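Local coordinates for putative peptide ABC-transport system periplasmic peptide-binding protein (Campylobacter jejuni, PDB 4OET) that probably captures peptides or related solutes in the periplasm for an ABC importer, and can bind a metal ion, at residues N13-I18 with V166-G171; I65-D70 with S116-T121; R259-Y264 with K305-L310; T394-E399 with N407-N412. All coordinates share one frame; numbering follows the deposited sequence.

Interaction 1. Residues N13-I18 with V166-G171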
# COMPACT_ATOMS: atom_id res chain seq x y z
N ASN A 13 -5.75 -12.25 -4.29
CA ASN A 13 -5.63 -11.79 -5.67
C ASN A 13 -4.77 -12.69 -6.54
O ASN A 13 -3.86 -13.34 -6.06
CB ASN A 13 -5.03 -10.38 -5.69
CG ASN A 13 -3.71 -10.31 -4.93
OD1 ASN A 13 -3.57 -10.84 -3.82
ND2 ASN A 13 -2.71 -9.67 -5.55
N GLU A 14 -5.07 -12.72 -7.84
CA GLU A 14 -4.22 -13.40 -8.81
C GLU A 14 -3.70 -12.41 -9.84
O GLU A 14 -4.48 -11.71 -10.47
CB GLU A 14 -4.96 -14.54 -9.52
CG GLU A 14 -4.06 -15.28 -10.52
CD GLU A 14 -4.83 -16.13 -11.51
OE1 GLU A 14 -5.72 -15.59 -12.20
OE2 GLU A 14 -4.52 -17.34 -11.62
N ILE A 15 -2.38 -12.34 -10.00
CA ILE A 15 -1.81 -11.43 -10.98
C ILE A 15 -1.83 -12.04 -12.38
O ILE A 15 -1.93 -13.26 -12.54
CB ILE A 15 -0.38 -11.00 -10.60
CG1 ILE A 15 0.42 -12.19 -10.08
CG2 ILE A 15 -0.43 -9.99 -9.49
CD1 ILE A 15 0.90 -13.12 -11.14
N ALA A 16 -1.73 -11.19 -13.39
CA ALA A 16 -1.71 -11.64 -14.78
C ALA A 16 -0.29 -11.89 -15.25
O ALA A 16 -0.03 -12.75 -16.10
CB ALA A 16 -2.40 -10.62 -15.68
N ARG A 17 0.64 -11.09 -14.74
CA ARG A 17 2.04 -11.18 -15.12
C ARG A 17 2.96 -11.22 -13.91
O ARG A 17 3.02 -10.26 -13.15
CB ARG A 17 2.41 -10.02 -16.04
CG ARG A 17 1.49 -9.87 -17.25
CD ARG A 17 1.79 -8.63 -18.06
NE ARG A 17 1.14 -7.45 -17.50
CZ ARG A 17 1.23 -6.23 -18.01
NH1 ARG A 17 1.95 -6.02 -19.11
NH2 ARG A 17 0.59 -5.22 -17.44
N ILE A 18 3.70 -12.31 -13.74
CA ILE A 18 4.63 -12.41 -12.62
C ILE A 18 5.91 -11.66 -12.98
O ILE A 18 6.91 -12.27 -13.36
CB ILE A 18 4.94 -13.87 -12.25
CG1 ILE A 18 3.67 -14.73 -12.27
CG2 ILE A 18 5.63 -13.94 -10.90
CD1 ILE A 18 3.86 -16.16 -11.77
N VAL A 166 7.48 -23.07 -10.88
CA VAL A 166 7.38 -24.44 -11.37
C VAL A 166 6.20 -24.65 -12.32
O VAL A 166 6.34 -25.27 -13.37
CB VAL A 166 7.26 -25.44 -10.21
CG1 VAL A 166 6.92 -26.82 -10.74
CG2 VAL A 166 8.55 -25.47 -9.41
N LYS A 167 5.05 -24.10 -11.94
CA LYS A 167 3.78 -24.48 -12.56
C LYS A 167 2.70 -23.47 -12.19
O LYS A 167 2.59 -23.05 -11.04
CB LYS A 167 3.38 -25.88 -12.10
CG LYS A 167 1.96 -26.31 -12.48
CD LYS A 167 1.93 -27.10 -13.78
CE LYS A 167 0.50 -27.51 -14.14
NZ LYS A 167 0.46 -28.44 -15.30
N TRP A 168 1.90 -23.09 -13.18
CA TRP A 168 0.84 -22.12 -12.97
C TRP A 168 -0.45 -22.69 -13.50
O TRP A 168 -0.61 -22.89 -14.70
CB TRP A 168 1.17 -20.79 -13.65
CG TRP A 168 0.25 -19.66 -13.28
CD1 TRP A 168 -0.85 -19.73 -12.48
CD2 TRP A 168 0.38 -18.28 -13.68
NE1 TRP A 168 -1.43 -18.48 -12.37
CE2 TRP A 168 -0.69 -17.58 -13.09
CE3 TRP A 168 1.29 -17.58 -14.48
CZ2 TRP A 168 -0.88 -16.21 -13.27
CZ3 TRP A 168 1.10 -16.21 -14.66
CH2 TRP A 168 0.03 -15.54 -14.06
N LYS A 169 -1.38 -22.97 -12.59
CA LYS A 169 -2.71 -23.38 -12.97
C LYS A 169 -3.56 -22.12 -12.88
O LYS A 169 -3.85 -21.64 -11.79
CB LYS A 169 -3.23 -24.48 -12.04
CG LYS A 169 -4.57 -25.07 -12.42
CD LYS A 169 -4.48 -25.98 -13.63
CE LYS A 169 -4.35 -27.44 -13.19
NZ LYS A 169 -4.56 -28.37 -14.33
N LYS A 170 -3.95 -21.57 -14.03
CA LYS A 170 -4.55 -20.24 -14.07
C LYS A 170 -5.88 -20.18 -13.32
O LYS A 170 -6.79 -20.98 -13.56
CB LYS A 170 -4.76 -19.78 -15.52
CG LYS A 170 -5.28 -18.35 -15.64
CD LYS A 170 -4.28 -17.34 -15.08
CE LYS A 170 -4.63 -15.91 -15.49
NZ LYS A 170 -3.88 -14.91 -14.67
N GLY A 171 -5.98 -19.21 -12.42
CA GLY A 171 -7.18 -19.02 -11.63
C GLY A 171 -7.19 -19.81 -10.33
O GLY A 171 -8.01 -19.55 -9.45
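Glu14, reaching out from the loop after strand 6-11, meets the far end of strand 163-169 and the turn beyond it, and its carboxylate shows how one anion can collect several donors. With CG anti to the backbone N (chi1 -179°) the chain runs straight across. Glu14 OE2 takes the backbone N-H of Gly171 on its syn side at a modelled 2.5 Å, a length to be read with caution, and also receives a weak bond of 3.4 Å from Trp168 NE1. The other oxygen, Glu14 OE1, forms a salt bridge of 3.2 Å with Lys170 NZ. Next comes Ile15, whose carbonyl O lies in the plane of the indole at its edge, 3.2 Å from Trp168 CZ2, while its CD1 touches Trp168 CH2. Ala16 O also comes to that edge, near CH2, and is hydrogen-bonded to Gln155. At the end of the segment Ile18 turns to a face instead: its CD1 stands 4.3 Å from the centroid of the six-membered ring of Trp168 in a CH-pi contact, displaced toward the rim. A single carboxylate thus joins a lysine and a backbone amide, with a weak bond from an indole N-H, and the nearby lysine charge would be expected to favour its ionised form.

Interaction 2. Residues I65-D70 with S116-T121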
# COMPACT_ATOMS: atom_id res chain seq x y z
N ILE A 65 26.34 1.79 -6.02
CA ILE A 65 25.73 0.56 -5.54
C ILE A 65 26.68 -0.60 -5.70
O ILE A 65 27.12 -0.89 -6.82
CB ILE A 65 24.44 0.22 -6.31
CG1 ILE A 65 23.54 1.45 -6.48
CG2 ILE A 65 23.71 -0.93 -5.63
CD1 ILE A 65 22.85 1.91 -5.22
N PHE A 66 27.02 -1.27 -4.61
CA PHE A 66 27.92 -2.41 -4.70
C PHE A 66 27.13 -3.71 -4.51
O PHE A 66 26.45 -3.92 -3.49
CB PHE A 66 29.06 -2.26 -3.70
CG PHE A 66 29.80 -0.95 -3.84
CD1 PHE A 66 30.72 -0.78 -4.87
CD2 PHE A 66 29.52 0.12 -3.01
CE1 PHE A 66 31.39 0.42 -5.03
CE2 PHE A 66 30.18 1.33 -3.16
CZ PHE A 66 31.12 1.48 -4.18
N LEU A 67 27.23 -4.57 -5.51
CA LEU A 67 26.38 -5.74 -5.62
C LEU A 67 27.04 -6.99 -5.07
O LEU A 67 28.27 -7.11 -5.05
CB LEU A 67 26.01 -5.98 -7.08
CG LEU A 67 25.33 -4.83 -7.83
CD1 LEU A 67 25.09 -5.24 -9.27
CD2 LEU A 67 24.02 -4.45 -7.15
N ARG A 68 26.20 -7.93 -4.66
CA ARG A 68 26.65 -9.27 -4.30
C ARG A 68 27.15 -9.95 -5.57
O ARG A 68 26.60 -9.74 -6.65
CB ARG A 68 25.51 -10.07 -3.69
CG ARG A 68 25.10 -9.62 -2.28
CD ARG A 68 24.07 -10.58 -1.72
NE ARG A 68 24.72 -11.83 -1.32
CZ ARG A 68 24.59 -12.39 -0.12
NH1 ARG A 68 23.81 -11.83 0.80
NH2 ARG A 68 25.23 -13.52 0.15
N ASP A 69 28.22 -10.73 -5.46
CA ASP A 69 28.72 -11.44 -6.63
C ASP A 69 28.42 -12.93 -6.52
O ASP A 69 28.90 -13.73 -7.31
CB ASP A 69 30.22 -11.19 -6.80
CG ASP A 69 31.02 -11.50 -5.56
OD1 ASP A 69 32.19 -11.07 -5.50
OD2 ASP A 69 30.50 -12.15 -4.63
N ASP A 70 27.62 -13.29 -5.52
CA ASP A 70 27.33 -14.69 -5.24
C ASP A 70 25.89 -15.05 -5.56
O ASP A 70 25.37 -16.07 -5.09
CB ASP A 70 27.65 -15.00 -3.77
CG ASP A 70 26.83 -14.15 -2.81
OD1 ASP A 70 26.25 -13.14 -3.25
OD2 ASP A 70 26.79 -14.48 -1.60
N SER A 116 30.02 -5.68 -10.33
CA SER A 116 29.45 -5.56 -8.99
C SER A 116 29.32 -4.11 -8.55
O SER A 116 29.01 -3.83 -7.39
CB SER A 116 30.31 -6.31 -7.96
OG SER A 116 30.37 -7.70 -8.24
N HIS A 117 29.54 -3.18 -9.48
CA HIS A 117 29.49 -1.77 -9.14
C HIS A 117 28.63 -1.04 -10.16
O HIS A 117 28.95 -1.00 -11.35
CB HIS A 117 30.89 -1.14 -9.12
CG HIS A 117 30.91 0.29 -8.65
ND1 HIS A 117 32.08 0.96 -8.38
CD2 HIS A 117 29.90 1.16 -8.39
CE1 HIS A 117 31.80 2.19 -7.98
NE2 HIS A 117 30.48 2.34 -7.98
N VAL A 118 27.53 -0.48 -9.68
CA VAL A 118 26.67 0.35 -10.50
C VAL A 118 26.70 1.76 -9.94
O VAL A 118 26.65 1.96 -8.72
CB VAL A 118 25.21 -0.17 -10.52
CG1 VAL A 118 24.35 0.69 -11.41
CG2 VAL A 118 25.17 -1.61 -10.98
N LYS A 119 26.81 2.75 -10.82
CA LYS A 119 26.71 4.15 -10.41
C LYS A 119 25.43 4.74 -10.96
O LYS A 119 25.21 4.79 -12.17
CB LYS A 119 27.90 4.97 -10.91
CG LYS A 119 27.97 6.38 -10.34
CD LYS A 119 28.97 7.23 -11.11
CE LYS A 119 29.87 8.00 -10.17
NZ LYS A 119 31.04 8.57 -10.89
N ILE A 120 24.58 5.21 -10.05
CA ILE A 120 23.32 5.80 -10.45
C ILE A 120 23.30 7.28 -10.10
O ILE A 120 23.51 7.66 -8.95
CB ILE A 120 22.14 5.06 -9.78
CG1 ILE A 120 22.27 3.55 -10.06
CG2 ILE A 120 20.82 5.60 -10.28
CD1 ILE A 120 21.28 2.69 -9.32
N THR A 121 23.02 8.10 -11.10
CA THR A 121 23.00 9.54 -10.95
C THR A 121 21.57 10.04 -11.11
O THR A 121 20.85 9.58 -12.00
CB THR A 121 23.93 10.22 -11.98
OG1 THR A 121 25.26 9.73 -11.80
CG2 THR A 121 23.92 11.74 -11.83
O HOH W 1 27.79 -8.96 -9.09
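Phe66 and His117 sit on the same face of an antiparallel beta-sheet, as a non-hydrogen-bonded pair between strands 62-67 and 117-122, the two middle strands of four. From CB, 4.0 Å from Ser116 O, the Phe66 chain swings beside its own backbone N (chi1 -54°), which lays the ring alongside that of His117. CD1 then comes near His117 CG, CE1 lies above the centre of the imidazole with ND1 of His117 at 3.5 Å, and CZ passes on toward CE1 and NE2 of His117. The ring planes of Phe66 and His117 are inclined at 49°. The imidazole is also tied down at its polar end, where NE2 is hydrogen-bonded to Asp64 on the same strand as Phe66. On the other face Ile65 CG1 packs on Ile120 CD1 at 3.8 Å, and Leu67 CD1 meets Val118 CG2; helix 81-92 covers this apolar side. Between the faces, Ile65 and Val118 exchange two nearly straight backbone bonds, and Leu67 N adds a third to Ser116 O. Where the strands separate, a water links the two segments, donating to Arg68 O at 2.8 Å and lying 3.0 Å from Ser116 OG.

Interaction 3. Residues R259-Y264 with K305-L310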
# COMPACT_ATOMS: atom_id res chain seq x y z
N ARG A 259 -16.00 20.69 5.88
CA ARG A 259 -15.11 19.54 5.99
C ARG A 259 -14.71 19.29 7.44
O ARG A 259 -14.63 18.14 7.87
CB ARG A 259 -13.86 19.73 5.13
CG ARG A 259 -14.08 19.36 3.68
CD ARG A 259 -12.84 19.62 2.82
NE ARG A 259 -12.70 21.04 2.50
CZ ARG A 259 -11.66 21.80 2.86
NH1 ARG A 259 -11.63 23.08 2.51
NH2 ARG A 259 -10.65 21.28 3.54
N GLN A 260 -14.48 20.36 8.19
CA GLN A 260 -14.16 20.18 9.61
C GLN A 260 -15.37 19.62 10.35
O GLN A 260 -15.24 18.71 11.17
CB GLN A 260 -13.71 21.50 10.24
CG GLN A 260 -12.38 22.04 9.71
CD GLN A 260 -12.05 23.42 10.25
OE1 GLN A 260 -12.86 24.35 10.17
NE2 GLN A 260 -10.83 23.57 10.77
N ALA A 261 -16.56 20.11 10.01
CA ALA A 261 -17.77 19.66 10.68
C ALA A 261 -17.99 18.18 10.42
O ALA A 261 -18.34 17.43 11.34
CB ALA A 261 -18.98 20.46 10.22
N LEU A 262 -17.78 17.77 9.18
CA LEU A 262 -18.00 16.38 8.81
C LEU A 262 -17.01 15.47 9.54
O LEU A 262 -17.36 14.35 9.91
CB LEU A 262 -17.91 16.20 7.30
CG LEU A 262 -19.07 16.88 6.56
CD1 LEU A 262 -18.82 16.89 5.07
CD2 LEU A 262 -20.37 16.15 6.86
N ASN A 263 -15.80 15.96 9.76
CA ASN A 263 -14.83 15.21 10.56
C ASN A 263 -15.30 15.05 12.01
O ASN A 263 -15.21 13.95 12.57
CB ASN A 263 -13.46 15.89 10.52
CG ASN A 263 -12.58 15.36 9.41
OD1 ASN A 263 -11.94 14.31 9.56
ND2 ASN A 263 -12.53 16.07 8.29
N TYR A 264 -15.80 16.13 12.59
CA TYR A 264 -16.28 16.12 13.97
C TYR A 264 -17.53 15.24 14.12
O TYR A 264 -17.86 14.79 15.22
CB TYR A 264 -16.59 17.55 14.42
CG TYR A 264 -15.39 18.37 14.83
CD1 TYR A 264 -14.55 17.96 15.85
CD2 TYR A 264 -15.10 19.57 14.19
CE1 TYR A 264 -13.45 18.71 16.24
CE2 TYR A 264 -14.01 20.34 14.56
CZ TYR A 264 -13.19 19.90 15.59
OH TYR A 264 -12.10 20.65 15.97
N LYS A 305 -21.82 18.32 18.43
CA LYS A 305 -22.20 19.71 18.69
C LYS A 305 -21.23 20.71 18.05
O LYS A 305 -21.67 21.69 17.45
CB LYS A 305 -22.28 19.97 20.19
CG LYS A 305 -22.59 21.42 20.52
CD LYS A 305 -23.99 21.83 20.08
CE LYS A 305 -24.44 23.10 20.79
NZ LYS A 305 -23.37 24.13 20.79
N LYS A 306 -19.93 20.45 18.17
CA LYS A 306 -18.92 21.28 17.51
C LYS A 306 -19.16 21.31 16.01
O LYS A 306 -19.05 22.36 15.38
CB LYS A 306 -17.52 20.76 17.82
CG LYS A 306 -16.39 21.44 17.07
CD LYS A 306 -16.05 22.80 17.67
CE LYS A 306 -14.98 23.53 16.86
NZ LYS A 306 -14.83 24.94 17.31
N ALA A 307 -19.53 20.15 15.46
CA ALA A 307 -19.80 20.03 14.04
C ALA A 307 -20.94 20.94 13.63
O ALA A 307 -20.85 21.66 12.63
CB ALA A 307 -20.12 18.59 13.68
N GLU A 308 -22.00 20.91 14.42
CA GLU A 308 -23.17 21.72 14.13
C GLU A 308 -22.87 23.20 14.33
O GLU A 308 -23.30 24.04 13.53
CB GLU A 308 -24.34 21.29 15.01
CG GLU A 308 -24.96 19.98 14.57
CD GLU A 308 -26.14 19.58 15.41
OE1 GLU A 308 -26.40 18.36 15.52
OE2 GLU A 308 -26.84 20.48 15.93
N ASP A 309 -22.08 23.51 15.36
CA ASP A 309 -21.68 24.89 15.61
C ASP A 309 -20.90 25.42 14.41
O ASP A 309 -21.07 26.57 14.02
CB ASP A 309 -20.84 24.99 16.88
CG ASP A 309 -21.66 24.81 18.15
OD1 ASP A 309 -22.91 24.87 18.08
OD2 ASP A 309 -21.06 24.59 19.23
N LEU A 310 -20.08 24.56 13.82
CA LEU A 310 -19.30 24.94 12.65
C LEU A 310 -20.23 25.23 11.48
O LEU A 310 -20.03 26.20 10.75
CB LEU A 310 -18.31 23.84 12.28
CG LEU A 310 -16.89 23.98 12.84
CD1 LEU A 310 -16.15 22.65 12.83
CD2 LEU A 310 -16.10 25.04 12.08
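Helices 256-264 and 304-313 run antiparallel, their short segments 163° apart in direction and 7.8 Å between axes, and they come closest at Ala261 and Ala307, whose CA atoms are only 3.9 Å apart. Such an approach illustrates what small residues permit. Each methyl lies against the opposite backbone: Ala307 CB is 3.2 Å from Ala261 O, and Ala261 CB is 3.3 Å from Ala307 O. Larger groups flank this narrow point: Tyr264, a turn after Ala261, and Lys306 and Leu310 on the other helix. The ring of Tyr264 is covered on one face by the aliphatic part of Lys306, with CG standing 3.6 Å from the ring centroid, almost on the normal (12°), a clear CH-pi contact. Lys306 is placed for this by its CG lying anti to the backbone N (chi1 173°), followed by a bend at chi2 that keeps CE near CE2 and OH of Tyr264. Leu310 takes the edge of the same ring, its CD1 3.5 Å from Tyr264 CD2, and also touches CB of Gln260 with that methyl. Tyr300, in a loop, adds an edge-to-face contact to Tyr264 and a hydrogen bond to Gln260 NE2. On its other sides helix 256-264 meets strands 231-246 and 454-467. No hydrogen bond passes directly between the two segments. The contact therefore rests on shape, methyl groups and an aromatic face, while the charged end of Lys306 extends beyond the methylene that does the touching.

Interaction 4. Residues T394-E399 with N407-N412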
# COMPACT_ATOMS: atom_id res chain seq x y z
N THR A 394 2.20 10.25 -0.13
CA THR A 394 1.89 11.60 0.32
C THR A 394 1.96 12.59 -0.84
O THR A 394 0.95 13.19 -1.21
CB THR A 394 2.84 12.07 1.44
OG1 THR A 394 4.20 11.81 1.07
CG2 THR A 394 2.50 11.36 2.75
N PHE A 395 3.15 12.73 -1.43
CA PHE A 395 3.34 13.69 -2.51
C PHE A 395 2.36 13.44 -3.64
O PHE A 395 1.65 14.35 -4.07
CB PHE A 395 4.77 13.63 -3.05
CG PHE A 395 4.99 14.51 -4.26
CD1 PHE A 395 5.19 15.88 -4.12
CD2 PHE A 395 4.99 13.97 -5.54
CE1 PHE A 395 5.38 16.70 -5.23
CE2 PHE A 395 5.19 14.79 -6.66
CZ PHE A 395 5.38 16.16 -6.50
N ARG A 396 2.28 12.19 -4.09
CA ARG A 396 1.45 11.87 -5.24
C ARG A 396 -0.04 11.94 -4.91
O ARG A 396 -0.87 12.16 -5.80
CB ARG A 396 1.80 10.48 -5.75
CG ARG A 396 1.45 10.26 -7.20
CD ARG A 396 2.18 9.04 -7.72
NE ARG A 396 1.64 8.58 -9.00
CZ ARG A 396 2.04 7.48 -9.62
NH1 ARG A 396 2.98 6.72 -9.07
NH2 ARG A 396 1.50 7.14 -10.78
N VAL A 397 -0.36 11.76 -3.64
CA VAL A 397 -1.75 11.76 -3.18
C VAL A 397 -2.26 13.15 -2.79
O VAL A 397 -3.43 13.45 -3.01
CB VAL A 397 -1.90 10.79 -2.00
CG1 VAL A 397 -3.33 10.82 -1.43
CG2 VAL A 397 -1.48 9.38 -2.44
N PHE A 398 -1.40 13.99 -2.23
CA PHE A 398 -1.86 15.23 -1.61
C PHE A 398 -1.33 16.51 -2.26
O PHE A 398 -1.96 17.57 -2.15
CB PHE A 398 -1.47 15.24 -0.13
CG PHE A 398 -2.14 14.16 0.67
CD1 PHE A 398 -3.47 14.28 1.06
CD2 PHE A 398 -1.44 13.01 1.02
CE1 PHE A 398 -4.09 13.27 1.80
CE2 PHE A 398 -2.05 12.01 1.76
CZ PHE A 398 -3.38 12.14 2.14
N GLU A 399 -0.19 16.43 -2.94
CA GLU A 399 0.41 17.64 -3.51
C GLU A 399 -0.42 18.13 -4.69
O GLU A 399 -0.92 17.33 -5.48
CB GLU A 399 1.86 17.39 -3.93
CG GLU A 399 2.74 18.63 -3.89
CD GLU A 399 2.90 19.26 -5.26
OE1 GLU A 399 3.41 20.40 -5.34
OE2 GLU A 399 2.51 18.62 -6.26
N ASN A 407 -2.90 16.29 -13.87
CA ASN A 407 -1.79 15.35 -14.03
C ASN A 407 -2.31 13.93 -14.19
O ASN A 407 -2.97 13.41 -13.29
CB ASN A 407 -0.84 15.46 -12.82
CG ASN A 407 0.41 14.59 -12.95
OD1 ASN A 407 0.51 13.70 -13.80
ND2 ASN A 407 1.39 14.86 -12.09
N ASP A 408 -2.00 13.30 -15.33
CA ASP A 408 -2.47 11.95 -15.65
C ASP A 408 -1.98 10.90 -14.67
O ASP A 408 -2.61 9.86 -14.50
CB ASP A 408 -2.05 11.54 -17.06
CG ASP A 408 -2.98 12.07 -18.13
OD1 ASP A 408 -4.12 12.43 -17.79
OD2 ASP A 408 -2.57 12.09 -19.31
N GLU A 409 -0.86 11.18 -14.02
CA GLU A 409 -0.28 10.19 -13.12
C GLU A 409 -0.47 10.60 -11.67
O GLU A 409 -0.02 9.91 -10.77
CB GLU A 409 1.21 10.00 -13.44
CG GLU A 409 1.47 9.41 -14.82
CD GLU A 409 1.32 7.89 -14.86
OE1 GLU A 409 0.64 7.32 -13.97
OE2 GLU A 409 1.88 7.26 -15.78
N GLY A 410 -1.16 11.72 -11.46
CA GLY A 410 -1.46 12.18 -10.12
C GLY A 410 -2.51 11.35 -9.41
O GLY A 410 -3.44 10.83 -10.04
N TRP A 411 -2.39 11.24 -8.09
CA TRP A 411 -3.35 10.48 -7.29
C TRP A 411 -4.15 11.40 -6.37
O TRP A 411 -4.81 10.95 -5.43
CB TRP A 411 -2.64 9.40 -6.47
CG TRP A 411 -2.06 8.32 -7.32
CD1 TRP A 411 -2.32 8.08 -8.63
CD2 TRP A 411 -1.10 7.34 -6.91
NE1 TRP A 411 -1.58 7.01 -9.07
CE2 TRP A 411 -0.82 6.54 -8.04
CE3 TRP A 411 -0.44 7.06 -5.71
CZ2 TRP A 411 0.07 5.46 -7.99
CZ3 TRP A 411 0.45 6.00 -5.66
CH2 TRP A 411 0.70 5.21 -6.80
N ASN A 412 -4.06 12.70 -6.63
CA ASN A 412 -4.83 13.68 -5.89
C ASN A 412 -6.21 13.78 -6.53
O ASN A 412 -6.51 14.73 -7.25
CB ASN A 412 -4.10 15.03 -5.90
CG ASN A 412 -4.71 16.05 -4.96
OD1 ASN A 412 -5.86 15.93 -4.53
ND2 ASN A 412 -3.93 17.08 -4.64
O HOH W 2 1.69 5.18 -12.74
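Glu409 O is gripped by two nitrogens of Arg396: NE gives a bond of 2.8 Å, nearly along the C=O axis and within the guanidinium plane, and NH2 adds a weak one of 3.2 Å. That carbonyl belongs to a type I beta turn from Asn407 to Gly410, which also holds an Asx turn, Asn407 OD1 receiving the N-H of Glu409. The turn offers its oxygen to an arginine from the short helix 395-398, whose chain is extended from CG to NE, with CG anti to the backbone N (chi1 -156°). The guanidinium of Arg396 then lies flat on the indole of Trp411, the planes 14° apart and CZ of Arg396 3.3 Å from CZ2 of Trp411. Within this stack CD sits over the six-membered ring as a CH-pi contact, and the cation-pi contact from CZ is off-centre. Trp384 meets the Trp411 ring as well. In return, Trp411 N donates to Arg396 O at 2.9 Å, so the same two residues are linked by both backbone and side chain. Around the guanidinium edge, NH2 forms a salt bridge of 3.3 Å with Glu409 OE1, and a water accepts from NH2 while donating to that carboxylate oxygen, so that it bridges the same two groups. The helix end is met by Asn412, whose ND2 also bonds to Tyr416 O. This nitrogen donates to Glu399 O at 3.1 Å, approaching from above the carbonyl plane, 71° out of it.

How the interactions relate
Read from the N terminus, interaction 1 closes the longest loop: the segment after strand 6-11 meets the end of strand 163-169, so the two outermost strands of one mixed sheet are linked by way of a loop. Nested inside it, interaction 2 joins the central strands of a separate four-stranded sheet, its nearest atoms about 20 Å from interaction 1. Interactions 3 and 4 follow in series, and no contact crosses another. Interaction 3 pairs helix 256-264, which lies on the large mixed sheet, with helix 304-313, across the chain's centre from both earlier contacts, with centres 48 and 54 Å away. Interaction 4 closes a short local loop between helix 395-398 and the approach to helix 419-428, about 10 Å from interaction 3 at nearest atoms.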